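Local coordinates for HmuY protein (Prevotella intermedia, PDB 6R2H) that probably binds heme as a hemophore-like protein of the HmuY family, taking part in heme acquisition by this bacterium, at residues Ser17-Asp22 against Gly26-Gln31; Trp69-His74 against Val183-Lys188; Thr76-Asn81 against Gly134-Trp139. All coordinates share one frame; numbering follows the deposited sequence.

Contact 1 (Ser17-Asp22 against Gly26-Gln31)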
# COMPACT_ATOMS: atom_id res chain seq x y z
N SER A 17 -0.70 -2.10 11.24
CA SER A 17 -0.04 -0.82 11.09
C SER A 17 0.21 -0.47 9.62
O SER A 17 0.21 -1.32 8.74
CB SER A 17 1.22 -0.74 11.88
OG SER A 17 1.04 -1.28 13.18
N TRP A 18 0.42 0.84 9.42
CA TRP A 18 0.67 1.48 8.15
C TRP A 18 2.01 2.20 8.22
O TRP A 18 2.45 2.62 9.28
CB TRP A 18 -0.44 2.50 7.88
CG TRP A 18 -1.76 1.95 7.43
CD1 TRP A 18 -2.80 1.55 8.21
CD2 TRP A 18 -2.18 1.76 6.06
NE1 TRP A 18 -3.85 1.12 7.44
CE2 TRP A 18 -3.50 1.24 6.12
CE3 TRP A 18 -1.58 1.96 4.81
CZ2 TRP A 18 -4.22 0.92 4.96
CZ3 TRP A 18 -2.30 1.65 3.67
CH2 TRP A 18 -3.60 1.14 3.75
N ILE A 19 2.64 2.40 7.06
CA ILE A 19 3.63 3.46 6.92
C ILE A 19 3.08 4.51 5.96
O ILE A 19 2.40 4.18 4.99
CB ILE A 19 4.99 2.91 6.47
CG1 ILE A 19 4.96 2.31 5.06
CG2 ILE A 19 5.55 1.93 7.50
CD1 ILE A 19 6.33 2.03 4.48
N TYR A 20 3.37 5.78 6.25
CA TYR A 20 2.92 6.92 5.46
C TYR A 20 4.15 7.66 4.93
O TYR A 20 4.97 8.14 5.71
CB TYR A 20 2.03 7.84 6.30
CG TYR A 20 0.71 7.23 6.71
CD1 TYR A 20 0.61 6.46 7.86
CD2 TYR A 20 -0.44 7.41 5.95
CE1 TYR A 20 -0.59 5.89 8.25
CE2 TYR A 20 -1.66 6.86 6.33
CZ TYR A 20 -1.73 6.09 7.49
OH TYR A 20 -2.91 5.53 7.88
N ILE A 21 4.27 7.74 3.59
CA ILE A 21 5.49 8.28 3.00
C ILE A 21 5.22 9.64 2.36
O ILE A 21 4.35 9.77 1.51
CB ILE A 21 6.11 7.30 1.99
CG1 ILE A 21 6.28 5.93 2.64
CG2 ILE A 21 7.43 7.86 1.46
CD1 ILE A 21 6.50 4.80 1.67
N ASP A 22 6.02 10.63 2.77
CA ASP A 22 6.09 11.91 2.10
C ASP A 22 7.13 11.81 0.99
O ASP A 22 8.32 11.73 1.27
CB ASP A 22 6.48 13.02 3.07
CG ASP A 22 6.55 14.40 2.44
OD1 ASP A 22 6.52 14.49 1.19
OD2 ASP A 22 6.59 15.38 3.21
N GLY A 26 11.06 12.26 1.51
CA GLY A 26 11.59 10.91 1.66
C GLY A 26 11.39 10.36 3.07
O GLY A 26 11.84 9.24 3.36
N LYS A 27 10.71 11.14 3.92
CA LYS A 27 10.45 10.78 5.31
C LYS A 27 9.19 9.92 5.38
O LYS A 27 8.34 9.99 4.49
CB LYS A 27 10.27 12.03 6.18
CG LYS A 27 11.52 12.83 6.51
CD LYS A 27 11.23 14.15 7.22
CE LYS A 27 11.83 14.25 8.60
NZ LYS A 27 10.87 14.79 9.60
N PHE A 28 9.08 9.12 6.45
CA PHE A 28 7.85 8.38 6.68
C PHE A 28 7.50 8.33 8.17
O PHE A 28 8.35 8.56 9.03
CB PHE A 28 7.90 7.01 6.01
CG PHE A 28 8.62 5.94 6.77
CD1 PHE A 28 9.99 5.80 6.68
CD2 PHE A 28 7.91 5.04 7.56
CE1 PHE A 28 10.64 4.79 7.38
CE2 PHE A 28 8.56 4.02 8.25
CZ PHE A 28 9.93 3.90 8.16
N GLU A 29 6.23 8.03 8.44
CA GLU A 29 5.73 7.86 9.79
C GLU A 29 4.97 6.54 9.85
O GLU A 29 4.31 6.16 8.89
CB GLU A 29 4.81 9.03 10.15
CG GLU A 29 5.49 10.24 10.75
CD GLU A 29 4.52 11.40 10.93
OE1 GLU A 29 4.73 12.43 10.28
OE2 GLU A 29 3.56 11.27 11.73
N GLN A 30 5.06 5.85 10.98
CA GLN A 30 4.30 4.63 11.21
C GLN A 30 3.06 4.97 12.03
O GLN A 30 3.14 5.81 12.92
CB GLN A 30 5.20 3.64 11.93
CG GLN A 30 4.45 2.71 12.88
CD GLN A 30 5.22 1.44 13.15
OE1 GLN A 30 6.22 1.14 12.50
NE2 GLN A 30 4.75 0.70 14.15
N GLN A 31 1.94 4.31 11.75
CA GLN A 31 0.73 4.51 12.54
C GLN A 31 -0.19 3.29 12.41
O GLN A 31 -0.24 2.69 11.35
CB GLN A 31 0.05 5.80 12.08
CG GLN A 31 -1.12 6.23 12.96
CD GLN A 31 -1.70 7.53 12.46
OE1 GLN A 31 -2.55 7.56 11.56
NE2 GLN A 31 -1.26 8.64 13.04
O HOH W 1 -4.62 5.05 10.36

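Contact 2 (Trp69-His74 against Val183-Lys188)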
# COMPACT_ATOMS: atom_id res chain seq x y z
N TRP A 69 1.84 13.22 3.73
CA TRP A 69 2.12 11.95 3.09
C TRP A 69 1.49 11.94 1.71
O TRP A 69 0.54 12.67 1.46
CB TRP A 69 1.62 10.78 3.96
CG TRP A 69 0.13 10.72 4.13
CD1 TRP A 69 -0.64 11.47 4.98
CD2 TRP A 69 -0.78 9.87 3.41
NE1 TRP A 69 -1.96 11.13 4.85
CE2 TRP A 69 -2.08 10.15 3.90
CE3 TRP A 69 -0.63 8.89 2.42
CZ2 TRP A 69 -3.21 9.49 3.41
CZ3 TRP A 69 -1.75 8.23 1.95
CH2 TRP A 69 -3.02 8.53 2.44
N ASP A 70 2.01 11.06 0.83
CA ASP A 70 1.55 10.94 -0.54
C ASP A 70 0.99 9.54 -0.77
O ASP A 70 -0.09 9.40 -1.34
CB ASP A 70 2.67 11.29 -1.52
CG ASP A 70 3.16 12.71 -1.31
OD1 ASP A 70 2.32 13.63 -1.42
OD2 ASP A 70 4.38 12.87 -1.01
N ILE A 71 1.77 8.52 -0.34
CA ILE A 71 1.39 7.12 -0.46
C ILE A 71 1.63 6.41 0.87
O ILE A 71 2.43 6.87 1.69
CB ILE A 71 2.10 6.41 -1.63
CG1 ILE A 71 3.61 6.28 -1.40
CG2 ILE A 71 1.77 7.07 -2.95
CD1 ILE A 71 4.37 5.51 -2.47
N ALA A 72 0.94 5.28 1.04
CA ALA A 72 0.96 4.53 2.29
C ALA A 72 0.87 3.03 2.00
O ALA A 72 0.28 2.61 1.01
CB ALA A 72 -0.15 5.01 3.21
N PHE A 73 1.49 2.25 2.90
CA PHE A 73 1.57 0.81 2.76
C PHE A 73 1.15 0.13 4.06
O PHE A 73 1.51 0.56 5.15
CB PHE A 73 2.95 0.36 2.28
CG PHE A 73 3.31 0.85 0.90
CD1 PHE A 73 2.93 0.12 -0.23
CD2 PHE A 73 3.99 2.05 0.71
CE1 PHE A 73 3.25 0.57 -1.50
CE2 PHE A 73 4.31 2.49 -0.57
CZ PHE A 73 3.92 1.76 -1.67
N HIS A 74 0.35 -0.93 3.88
CA HIS A 74 -0.03 -1.87 4.92
C HIS A 74 0.27 -3.28 4.42
O HIS A 74 -0.47 -3.80 3.58
CB HIS A 74 -1.52 -1.70 5.28
CG HIS A 74 -2.08 -2.88 6.02
ND1 HIS A 74 -2.76 -3.91 5.39
CD2 HIS A 74 -2.06 -3.20 7.33
CE1 HIS A 74 -3.14 -4.80 6.28
NE2 HIS A 74 -2.73 -4.39 7.48
N VAL A 183 9.13 -2.79 2.21
CA VAL A 183 8.77 -2.00 1.04
C VAL A 183 10.02 -1.22 0.67
O VAL A 183 10.58 -0.51 1.51
CB VAL A 183 7.57 -1.07 1.32
CG1 VAL A 183 7.41 0.03 0.28
CG2 VAL A 183 6.25 -1.81 1.54
N SER A 184 10.47 -1.39 -0.58
CA SER A 184 11.65 -0.72 -1.11
C SER A 184 11.37 -0.28 -2.55
O SER A 184 10.83 -1.07 -3.32
CB SER A 184 12.81 -1.65 -1.07
OG SER A 184 14.01 -0.95 -1.33
N PHE A 185 11.71 0.97 -2.91
CA PHE A 185 11.54 1.44 -4.28
C PHE A 185 12.46 2.63 -4.58
O PHE A 185 12.96 3.29 -3.67
CB PHE A 185 10.10 1.85 -4.57
CG PHE A 185 9.49 2.86 -3.62
CD1 PHE A 185 9.65 4.23 -3.84
CD2 PHE A 185 8.75 2.45 -2.52
CE1 PHE A 185 9.09 5.17 -2.98
CE2 PHE A 185 8.18 3.38 -1.67
CZ PHE A 185 8.35 4.74 -1.90
N ASP A 186 12.65 2.88 -5.88
CA ASP A 186 13.27 4.10 -6.36
C ASP A 186 12.19 4.94 -7.01
O ASP A 186 11.19 4.39 -7.48
CB ASP A 186 14.36 3.83 -7.39
CG ASP A 186 15.46 2.92 -6.88
OD1 ASP A 186 15.81 3.04 -5.69
OD2 ASP A 186 15.94 2.08 -7.66
N TYR A 187 12.40 6.27 -7.04
CA TYR A 187 11.37 7.16 -7.53
C TYR A 187 11.91 8.52 -7.94
O TYR A 187 12.95 8.97 -7.47
CB TYR A 187 10.30 7.37 -6.46
CG TYR A 187 10.74 8.11 -5.22
CD1 TYR A 187 11.40 7.45 -4.20
CD2 TYR A 187 10.43 9.46 -5.04
CE1 TYR A 187 11.76 8.11 -3.03
CE2 TYR A 187 10.78 10.13 -3.88
CZ TYR A 187 11.45 9.45 -2.87
OH TYR A 187 11.82 10.09 -1.72
N LYS A 188 11.14 9.19 -8.79
CA LYS A 188 11.40 10.57 -9.12
C LYS A 188 10.17 11.35 -8.68
O LYS A 188 9.05 10.93 -8.94
CB LYS A 188 11.61 10.74 -10.63
CG LYS A 188 12.82 10.03 -11.21
CD LYS A 188 13.03 10.36 -12.68
CE LYS A 188 14.16 9.59 -13.32
NZ LYS A 188 14.24 9.83 -14.78

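Contact 3 (Thr76-Asn81 against Gly134-Trp139)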
# COMPACT_ATOMS: atom_id res chain seq x y z
N THR A 76 1.27 -5.31 2.00
CA THR A 76 1.49 -5.07 0.57
C THR A 76 0.37 -4.23 -0.01
O THR A 76 0.45 -3.84 -1.18
CB THR A 76 1.76 -6.36 -0.23
OG1 THR A 76 0.64 -7.23 -0.14
CG2 THR A 76 2.99 -7.10 0.21
N ASP A 77 -0.65 -3.93 0.79
CA ASP A 77 -1.72 -3.03 0.36
C ASP A 77 -1.19 -1.60 0.25
O ASP A 77 -0.35 -1.18 1.03
CB ASP A 77 -2.89 -3.03 1.35
CG ASP A 77 -3.32 -4.42 1.80
OD1 ASP A 77 -3.72 -5.20 0.94
OD2 ASP A 77 -3.22 -4.69 3.00
N ALA A 78 -1.75 -0.85 -0.72
CA ALA A 78 -1.31 0.50 -1.03
C ALA A 78 -2.49 1.47 -1.06
O ALA A 78 -3.58 1.15 -1.55
CB ALA A 78 -0.60 0.51 -2.37
N ARG A 79 -2.25 2.67 -0.53
CA ARG A 79 -3.22 3.75 -0.52
C ARG A 79 -2.50 5.03 -0.91
O ARG A 79 -1.31 5.18 -0.64
CB ARG A 79 -3.79 3.90 0.89
CG ARG A 79 -4.95 4.87 1.02
CD ARG A 79 -5.22 5.06 2.49
NE ARG A 79 -6.39 5.86 2.81
CZ ARG A 79 -6.70 6.23 4.06
NH1 ARG A 79 -5.92 5.86 5.07
NH2 ARG A 79 -7.77 6.97 4.29
N THR A 80 -3.23 5.96 -1.54
CA THR A 80 -2.66 7.25 -1.90
C THR A 80 -3.45 8.35 -1.20
O THR A 80 -4.62 8.16 -0.83
CB THR A 80 -2.63 7.47 -3.42
OG1 THR A 80 -3.98 7.71 -3.84
CG2 THR A 80 -2.07 6.29 -4.20
N ASN A 81 -2.78 9.49 -1.00
CA ASN A 81 -3.39 10.69 -0.48
C ASN A 81 -3.94 11.49 -1.65
O ASN A 81 -3.26 12.38 -2.17
CB ASN A 81 -2.37 11.49 0.33
CG ASN A 81 -3.02 12.60 1.11
OD1 ASN A 81 -4.21 12.84 0.98
ND2 ASN A 81 -2.24 13.30 1.92
N GLY A 134 -6.07 0.08 -6.21
CA GLY A 134 -5.98 -1.23 -6.82
C GLY A 134 -4.78 -1.36 -7.76
O GLY A 134 -4.14 -2.41 -7.81
N GLU A 135 -4.49 -0.28 -8.50
CA GLU A 135 -3.41 -0.26 -9.48
C GLU A 135 -2.07 -0.36 -8.76
O GLU A 135 -1.25 -1.22 -9.08
CB GLU A 135 -3.50 1.00 -10.35
CG GLU A 135 -2.66 0.96 -11.61
CD GLU A 135 -3.14 0.05 -12.74
OE1 GLU A 135 -4.03 -0.78 -12.49
OE2 GLU A 135 -2.58 0.17 -13.84
N MET A 136 -1.83 0.53 -7.80
CA MET A 136 -0.55 0.51 -7.12
C MET A 136 -0.35 -0.84 -6.44
O MET A 136 0.78 -1.32 -6.32
CB MET A 136 -0.41 1.64 -6.09
CG MET A 136 1.00 1.70 -5.52
SD MET A 136 1.43 3.31 -4.86
CE MET A 136 1.88 4.14 -6.38
N GLY A 137 -1.47 -1.44 -6.01
CA GLY A 137 -1.49 -2.75 -5.37
C GLY A 137 -0.80 -3.82 -6.23
O GLY A 137 -0.39 -4.84 -5.70
N LYS A 138 -0.65 -3.54 -7.53
CA LYS A 138 -0.06 -4.50 -8.45
C LYS A 138 1.47 -4.54 -8.34
O LYS A 138 2.11 -5.30 -9.07
CB LYS A 138 -0.46 -4.18 -9.89
CG LYS A 138 -1.92 -4.41 -10.26
CD LYS A 138 -2.21 -3.90 -11.64
CE LYS A 138 -3.67 -3.93 -12.03
NZ LYS A 138 -3.82 -3.79 -13.50
N TRP A 139 2.05 -3.75 -7.44
CA TRP A 139 3.51 -3.69 -7.34
C TRP A 139 4.12 -5.06 -7.00
O TRP A 139 5.30 -5.31 -7.27
CB TRP A 139 3.94 -2.59 -6.37
CG TRP A 139 3.75 -2.90 -4.92
CD1 TRP A 139 2.59 -2.82 -4.21
CD2 TRP A 139 4.75 -3.36 -3.99
NE1 TRP A 139 2.78 -3.20 -2.90
CE2 TRP A 139 4.11 -3.53 -2.74
CE3 TRP A 139 6.12 -3.64 -4.08
CZ2 TRP A 139 4.79 -3.96 -1.60
CZ3 TRP A 139 6.79 -4.06 -2.96
CH2 TRP A 139 6.13 -4.22 -1.73

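Contact 1 (Ser17-Asp22 against Gly26-Gln31)
Strands 17-21 and 28-32 form an antiparallel beta hairpin, and Trp18 pairs with Gln31 at its far end from the turn. Trp18 N donates to Gln31 O at 2.8 Å, and Gln31 N returns a bond to Trp18 O. Tyr20 and Glu29 make the next hydrogen-bonded pair, with Tyr20 N reaching Glu29 O at 2.8 Å. Toward the turn, Asp22 N bonds to Lys27 O and Gly26 N to Asp22 O, carrying the bonding into the turn. Asp22 OD1 accepts a hydrogen bond from Glu24 N, ahead of it in the turn.

The non-hydrogen-bonded pairs, Ile19 with Gln30 and Ile21 with Phe28, project to one face of the sheet. There the Phe28 ring, with CG held between its backbone N and carbonyl carbon (chi1 82°), leans diagonally across to Ile19 on the partner strand, whose CG2 lies 3.7 Å from Phe28 CE2. Ile21 CG1 meets Phe28 CB at 3.9 Å. This hairpin is one side of a four-stranded antiparallel sheet, with 28-32 as its outermost strand and 17-21 bonded on to 71-74; Phe8 of strand 6-11 packs edge-to-face with the Phe28 ring.

On the other face the Tyr20 ring crosses the Gln31 chain, its CE1 3.9 Å from Gln31 CB, with ring and amide planes 62° apart. Tyr20 OH sits 3.7 Å above the Trp18 ring plane, toward the rim. A water lies 3.1 Å from Tyr20 OH and bonds weakly to Gln31 OE1, while Gln31 NE2 donates to Asp64 O. The Trp18 indole hydrogen-bonds through NE1 to Glu33 OE1.

Contact 2 (Trp69-His74 against Val183-Lys188)
Phe73 meets Val183 through both branches of the valine. Val183 CG1 sits over one face of the Phe73 ring, 4.1 Å from the centroid and only 13° off the ring normal, a CH-pi contact offset slightly toward the rim. The second methyl, Val183 CG2, is placed at the root of the same side chain, 4.0 Å from Phe73 CG. A chi1 of 164°, which sets CG1 opposite the backbone N, spreads the two methyls along the phenylalanine from CB to the ring.

The same CD2-CE2 edge of the ring also reaches the next inward-pointing residue of the 183-188 strand: Phe73 CE2 approaches Phe185 CE2 at 4.1 Å, the two side chains running obliquely past each other. Ile71 comes at Phe185 from the opposite direction and touches it with its terminal methyl, Ile71 CD1 lying 4.1 Å from Phe185 CZ. The extended isoleucine chain carries that methyl out toward the ring. All four residues are buried, and the contact is wholly apolar.

Further out, Phe8 and Phe170 meet the Phe185 ring, Ile168 touches both Ile71 and Phe185, and Met12 touches both Phe73 and Val183. On the strand 71-74 side, Ile19 and Ile21 pack beside Phe73. A classic beta bulge opens that strand, where Asp70 and Ile71 together stand opposite Ile21 of strand 17-21.

The axes of the short segments 71-74 and 183-188 come within 10.0 Å, 150° apart in direction, a spacing bridged by side chains rather than by backbone pairing. This is face-to-face packing of two antiparallel sheets, with apolar side chains meeting between the four-stranded and nine-stranded sheets of this HmuY-family all-beta protein.

Contact 3 (Thr76-Asn81 against Gly134-Trp139)
One hydrogen bond ties the loop 134-139 to the segment 76-81: Trp139 NE1 donates to Thr76 O at 3.0 Å, with an N-H...O angle of 160°. The oxygen lies close to the indole plane, at the ring edge, whereas the donor is tilted 21° from the plane of the Thr76 carbonyl. Backbone bonding adds a nearby tie outside the pair, since Ala78 pairs with Asn133, just ahead of the loop.

Apolar contacts lie on both sides of that bond along the segment. Thr76 crosses the indole at about a right angle and brings its methyl to the benzo part, Thr76 CG2 being 4.0 Å from Trp139 CZ2; a chi1 of 61° puts CG2 anti to the carbonyl carbon, on the side where the indole lies. Ala78 points toward the loop, and its CB packs on the inner part of the Met136 chain, 3.7 Å from Met136 CG. Ala78 and Gly137 bring their backbones nearest, with their CA atoms 5.4 Å apart. Strand 77-80 is an outermost strand of the four-stranded sheet, and the loop that packs on it connects strands 124-132 and 140-141, with residues 136-138 in a short 3-10 turn. Met136 also touches Val85 and Ile168 of the nine-stranded sheet, and the Trp139 ring meets Phe170 there.

Within the loop, backbone bonds shape the turn: Lys138 N bonds to Glu135 O at 2.9 Å, and Trp139 N to Met136 O. Its charged side chains form a salt bridge, Lys138 NZ to Glu135 OE1 at 3.2 Å, weak as a hydrogen bond, while Glu135 OE2 accepts from Met87 N.

How the contacts relate
The three contacts share the four-stranded antiparallel sheet, in the order 28-32, 17-21, 71-74, 77-80. Contact 1 is joined to contact 2 by probable backbone hydrogen bonds, Ile21 O to Asp70 N and Ile21 N to Ile71 O, both 2.8 Å. Contact 3 continues the sheet through a probable hydrogen bond between Ala72 N and Arg79 O, also 2.8 Å, and lies nested in the chain loop closed by contact 2. The centre of contact 2 is about 9 Å from those of both others; the centres of contacts 1 and 3 are about 14 Å apart, yet Trp18 CZ3 packs 3.9 Å from Arg79 CB. A glycerol, probably from crystallisation, hydrogen-bonds to Asp70 and weakly to Asp22.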